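Local coordinates for BRAMP domain protein (Streptomyces davawensis, PDB 5MLD) that catalyses replacement of the C-8 methyl group of FMN by an amino group to give 8-amino-8-demethylriboflavin 5'-phosphate, a step in roseoflavin biosynthesis, at the interface of chains A and B and the interface of chains A and C. Residues are numbered along the deposited sequence; one frame, centred on the assembly and turned at random. Chains: chain A/B/C, BRAMP domain protein.

Contact 1: the interface of chains A and B. Residues chain A 95-96, 101, 144; chain B 95-96, 101, 144.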
loop_
_atom_site.group_PDB
_atom_site.type_symbol
_atom_site.label_atom_id
_atom_site.label_comp_id
_atom_site.label_asym_id
_atom_site.label_seq_id
_atom_site.Cartn_x
_atom_site.Cartn_y
_atom_site.Cartn_z
ATOM N N MET A 95 4.622 1.440 7.540
ATOM C CA MET A 95 3.420 2.145 7.965
ATOM C C MET A 95 3.816 3.320 8.853
ATOM O O MET A 95 4.996 3.520 9.175
ATOM C CB MET A 95 2.466 1.217 8.737
ATOM C CG MET A 95 1.989 0.011 7.946
ATOM S SD MET A 95 1.008 -1.099 8.978
ATOM C CE MET A 95 2.300 -2.085 9.706
ATOM N N CYS A 96 2.817 4.089 9.278
ATOM C CA CYS A 96 3.022 4.980 10.405
ATOM C C CYS A 96 3.391 4.149 11.639
ATOM O O CYS A 96 3.342 2.912 11.621
ATOM C CB CYS A 96 1.766 5.804 10.671
ATOM S SG CYS A 96 0.311 4.775 10.989
ATOM N N HIS A 101 -1.144 4.808 14.810
ATOM C CA HIS A 101 -2.200 3.866 14.471
ATOM C C HIS A 101 -3.297 3.852 15.534
ATOM O O HIS A 101 -4.493 3.853 15.209
ATOM C CB HIS A 101 -1.541 2.494 14.317
ATOM C CG HIS A 101 -2.327 1.494 13.539
ATOM N ND1 HIS A 101 -1.714 0.449 12.884
ATOM C CD2 HIS A 101 -3.658 1.351 13.321
ATOM C CE1 HIS A 101 -2.630 -0.286 12.282
ATOM N NE2 HIS A 101 -3.819 0.226 12.543
ATOM N N THR A 144 -1.720 6.052 2.784
ATOM C CA THR A 144 -2.600 5.417 3.766
ATOM C C THR A 144 -3.134 6.428 4.780
ATOM O O THR A 144 -4.342 6.477 5.049
ATOM C CB THR A 144 -1.847 4.281 4.469
ATOM O OG1 THR A 144 -1.465 3.306 3.494
ATOM C CG2 THR A 144 -2.743 3.610 5.469
ATOM N N MET B 95 -5.036 -1.238 7.315
ATOM C CA MET B 95 -3.847 -1.864 7.876
ATOM C C MET B 95 -4.265 -3.029 8.765
ATOM O O MET B 95 -5.452 -3.249 9.018
ATOM C CB MET B 95 -3.033 -0.854 8.698
ATOM C CG MET B 95 -2.460 0.289 7.837
ATOM S SD MET B 95 -1.575 1.487 8.881
ATOM C CE MET B 95 -2.915 2.468 9.513
ATOM N N CYS B 96 -3.279 -3.780 9.248
ATOM C CA CYS B 96 -3.535 -4.649 10.398
ATOM C C CYS B 96 -3.923 -3.774 11.596
ATOM O O CYS B 96 -3.894 -2.549 11.522
ATOM C CB CYS B 96 -2.296 -5.481 10.709
ATOM S SG CYS B 96 -0.850 -4.425 11.132
ATOM N N HIS B 101 0.450 -4.360 14.969
ATOM C CA HIS B 101 1.519 -3.407 14.679
ATOM C C HIS B 101 2.570 -3.390 15.783
ATOM O O HIS B 101 3.771 -3.406 15.507
ATOM C CB HIS B 101 0.886 -2.027 14.520
ATOM C CG HIS B 101 1.686 -1.058 13.708
ATOM N ND1 HIS B 101 1.085 -0.042 12.997
ATOM C CD2 HIS B 101 3.017 -0.918 13.514
ATOM C CE1 HIS B 101 2.010 0.675 12.388
ATOM N NE2 HIS B 101 3.192 0.177 12.697
ATOM N N THR B 144 1.613 -5.963 3.076
ATOM C CA THR B 144 2.449 -5.305 4.079
ATOM C C THR B 144 2.938 -6.292 5.130
ATOM O O THR B 144 4.118 -6.288 5.497
ATOM C CB THR B 144 1.676 -4.167 4.746
ATOM O OG1 THR B 144 1.217 -3.261 3.741
ATOM C CG2 THR B 144 2.566 -3.429 5.775
#
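A:His101 and B:His101 meet through their ring edges at a two-fold axis between subunits of this homotetrameric flavodoxin-like enzyme of the SsuE family. Their ND1 atoms are 2.8 Å apart in an almost straight hydrogen bond, and each ND1 lies in the plane of the other ring. The planes stand 72° apart, so the rings meet edge to edge, twisted about the N-N line. The coordinates do not settle which ND1 donates, but one must donate while the other accepts, so the proton arrangement should break the symmetry that the heavy atoms obey.

A methyl group from the partner covers one face of each imidazole. B:Met95 CE sits above the centre of the A:His101 ring, 3.9 Å from its centroid, as a CH-pi contact, and A:Met95 repeats this on B:His101. Both methionines reach the ring because their chains run extended and then bend at chi3 (-86° in A:Met95), turning the terminal methyl onto the imidazole. On the way they slide past each other in opposite directions, with A:Met95 SD and B:Met95 SD 3.7 Å apart. Closer to the backbone, A:His101 CE1 also touches B:Met95 CB at 3.7 Å.

The carbonyl oxygen of A:Cys96 approaches the far part of the partner's ring: A:Cys96 O is 2.9 Å from B:His101 NE2. This oxygen lies beside the CE1-NE2 edge and well off the NE2 axis, so any hydrogen bond would be strongly bent and is doubtful.

Behind this first shell, A:Thr144 of helix 138-152 lies against the partner's methionine, A:Thr144 CG2 being 4.1 Å from B:Met95 CG. The histidines come from helix 98-107, with CG roughly anti to the backbone N (chi1 -160° in A:His101), a setting that carries each ring to the axis.

Contact 2: the interface of chains A and C. Residues chain A 134, 169-171; chain C 239-242.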
loop_
_atom_site.group_PDB
_atom_site.type_symbol
_atom_site.label_atom_id
_atom_site.label_comp_id
_atom_site.label_asym_id
_atom_site.label_seq_id
_atom_site.Cartn_x
_atom_site.Cartn_y
_atom_site.Cartn_z
ATOM N N ASN A 134 14.363 5.469 7.872
ATOM C CA ASN A 134 15.775 5.304 7.535
ATOM C C ASN A 134 16.004 5.129 6.040
ATOM O O ASN A 134 17.097 5.462 5.547
ATOM C CB ASN A 134 16.377 4.109 8.297
ATOM C CG ASN A 134 16.609 4.420 9.765
ATOM O OD1 ASN A 134 16.339 5.539 10.227
ATOM N ND2 ASN A 134 17.108 3.437 10.510
ATOM N N GLY A 169 19.040 0.760 2.855
ATOM C CA GLY A 169 19.951 0.393 3.921
ATOM C C GLY A 169 19.253 0.364 5.267
ATOM O O GLY A 169 18.033 0.452 5.361
ATOM N N THR A 170 20.076 0.245 6.312
ATOM C CA THR A 170 19.597 0.106 7.677
ATOM C C THR A 170 19.548 1.429 8.416
ATOM O O THR A 170 19.064 1.465 9.551
ATOM C CB THR A 170 20.515 -0.818 8.469
ATOM O OG1 THR A 170 21.806 -0.218 8.511
ATOM C CG2 THR A 170 20.590 -2.202 7.818
ATOM N N GLY A 171 20.082 2.486 7.821
ATOM C CA GLY A 171 20.307 3.737 8.526
ATOM C C GLY A 171 21.659 4.318 8.168
ATOM O O GLY A 171 22.349 3.818 7.268
ATOM N N ARG C 239 18.223 -5.164 10.377
ATOM C CA ARG C 239 17.592 -4.412 11.455
ATOM C C ARG C 239 17.914 -2.926 11.342
ATOM O O ARG C 239 19.061 -2.550 11.098
ATOM C CB ARG C 239 18.106 -4.956 12.786
ATOM C CG ARG C 239 17.901 -4.045 13.960
ATOM C CD ARG C 239 17.699 -4.829 15.227
ATOM N NE ARG C 239 16.914 -4.057 16.183
ATOM C CZ ARG C 239 17.438 -3.213 17.063
ATOM N NH1 ARG C 239 18.754 -3.041 17.114
ATOM N NH2 ARG C 239 16.646 -2.544 17.891
ATOM N N TYR C 240 16.905 -2.074 11.544
ATOM C CA TYR C 240 17.135 -0.635 11.407
ATOM C C TYR C 240 17.927 -0.096 12.586
ATOM O O TYR C 240 17.677 -0.446 13.739
ATOM C CB TYR C 240 15.814 0.121 11.279
ATOM C CG TYR C 240 15.172 -0.169 9.967
ATOM C CD1 TYR C 240 15.790 0.215 8.785
ATOM C CD2 TYR C 240 13.982 -0.880 9.897
ATOM C CE1 TYR C 240 15.218 -0.079 7.549
ATOM C CE2 TYR C 240 13.408 -1.175 8.686
ATOM C CZ TYR C 240 14.026 -0.765 7.523
ATOM O OH TYR C 240 13.462 -1.072 6.317
ATOM N N LYS C 241 18.886 0.780 12.294
ATOM C CA LYS C 241 19.692 1.402 13.345
ATOM C C LYS C 241 19.803 2.876 13.010
ATOM O O LYS C 241 20.536 3.242 12.086
ATOM C CB LYS C 241 21.075 0.762 13.451
ATOM C CG LYS C 241 21.114 -0.454 14.328
ATOM C CD LYS C 241 22.546 -0.991 14.454
ATOM C CE LYS C 241 22.752 -1.651 15.814
ATOM N NZ LYS C 241 21.603 -2.539 16.185
ATOM N N ARG C 242 19.066 3.715 13.745
ATOM C CA ARG C 242 19.058 5.142 13.453
ATOM C C ARG C 242 20.357 5.834 13.859
ATOM O O ARG C 242 20.654 6.916 13.335
ATOM C CB ARG C 242 17.875 5.805 14.150
ATOM C CG ARG C 242 18.030 5.901 15.647
ATOM C CD ARG C 242 16.689 5.876 16.378
ATOM N NE ARG C 242 16.890 6.122 17.804
ATOM C CZ ARG C 242 17.364 5.225 18.666
ATOM N NH1 ARG C 242 17.683 3.993 18.269
ATOM N NH2 ARG C 242 17.528 5.563 19.927
#
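In A:Asn134 and C:Tyr240 the first torsions are alike, chi1 -75° and -70°, each placing CG anti to the carbonyl carbon and beside the backbone N. The two side chains thereby run past one another in opposite directions, with amide and ring planes nearly perpendicular. A:Asn134 ND2 lies 3.6 Å from C:Tyr240 CB, and A:Asn134 CB is 4.0 Å from C:Tyr240 CD1, so the phenol ring is flanked rather than stacked. Both residues are FMN-binding, so this loop-to-loop contact probably helps build a flavin site from two subunits of the tetramer.

The junction centres on the carbonyl oxygen of A:Thr170. C:Lys241 N donates to A:Thr170 O across the interface at 2.8 Å, with 170° at the hydrogen, nearly straight. Within chain A, the carboxamide of A:Asn134 donates from ND2 to the same A:Thr170 O at 2.9 Å, a more bent bond whose donor stands above the carbonyl plane. The two donors arrive from opposite faces of that plane. The intrachain bond thus ties the asparagine side chain to the acceptor that holds chain C, while C:Tyr240 brings its ring edge alongside, with the oxygen in the ring plane. Further along that edge, the ring's CE1 atom in C:Tyr240 comes within 3.6 Å of A:Gly169 O.

The C-alpha centres of contact 1 and contact 2 are about 19 Å apart, and the two share no residue. Chain A takes part in both, facing chain B in one and chain C in the other, so together they join three subunits of the homotetramer. They are linked along the sequence: A:Asn134 lies in the loop between strand 125-132 and helix 138-152, and that helix carries A:Thr144. A:Met95 directly follows the FMN-binding stretch A:Ile91 to A:Asn94. Both interfaces therefore adjoin flavin-binding segments, and assembly may help shape the active site, although the structure alone shows no coupling between them.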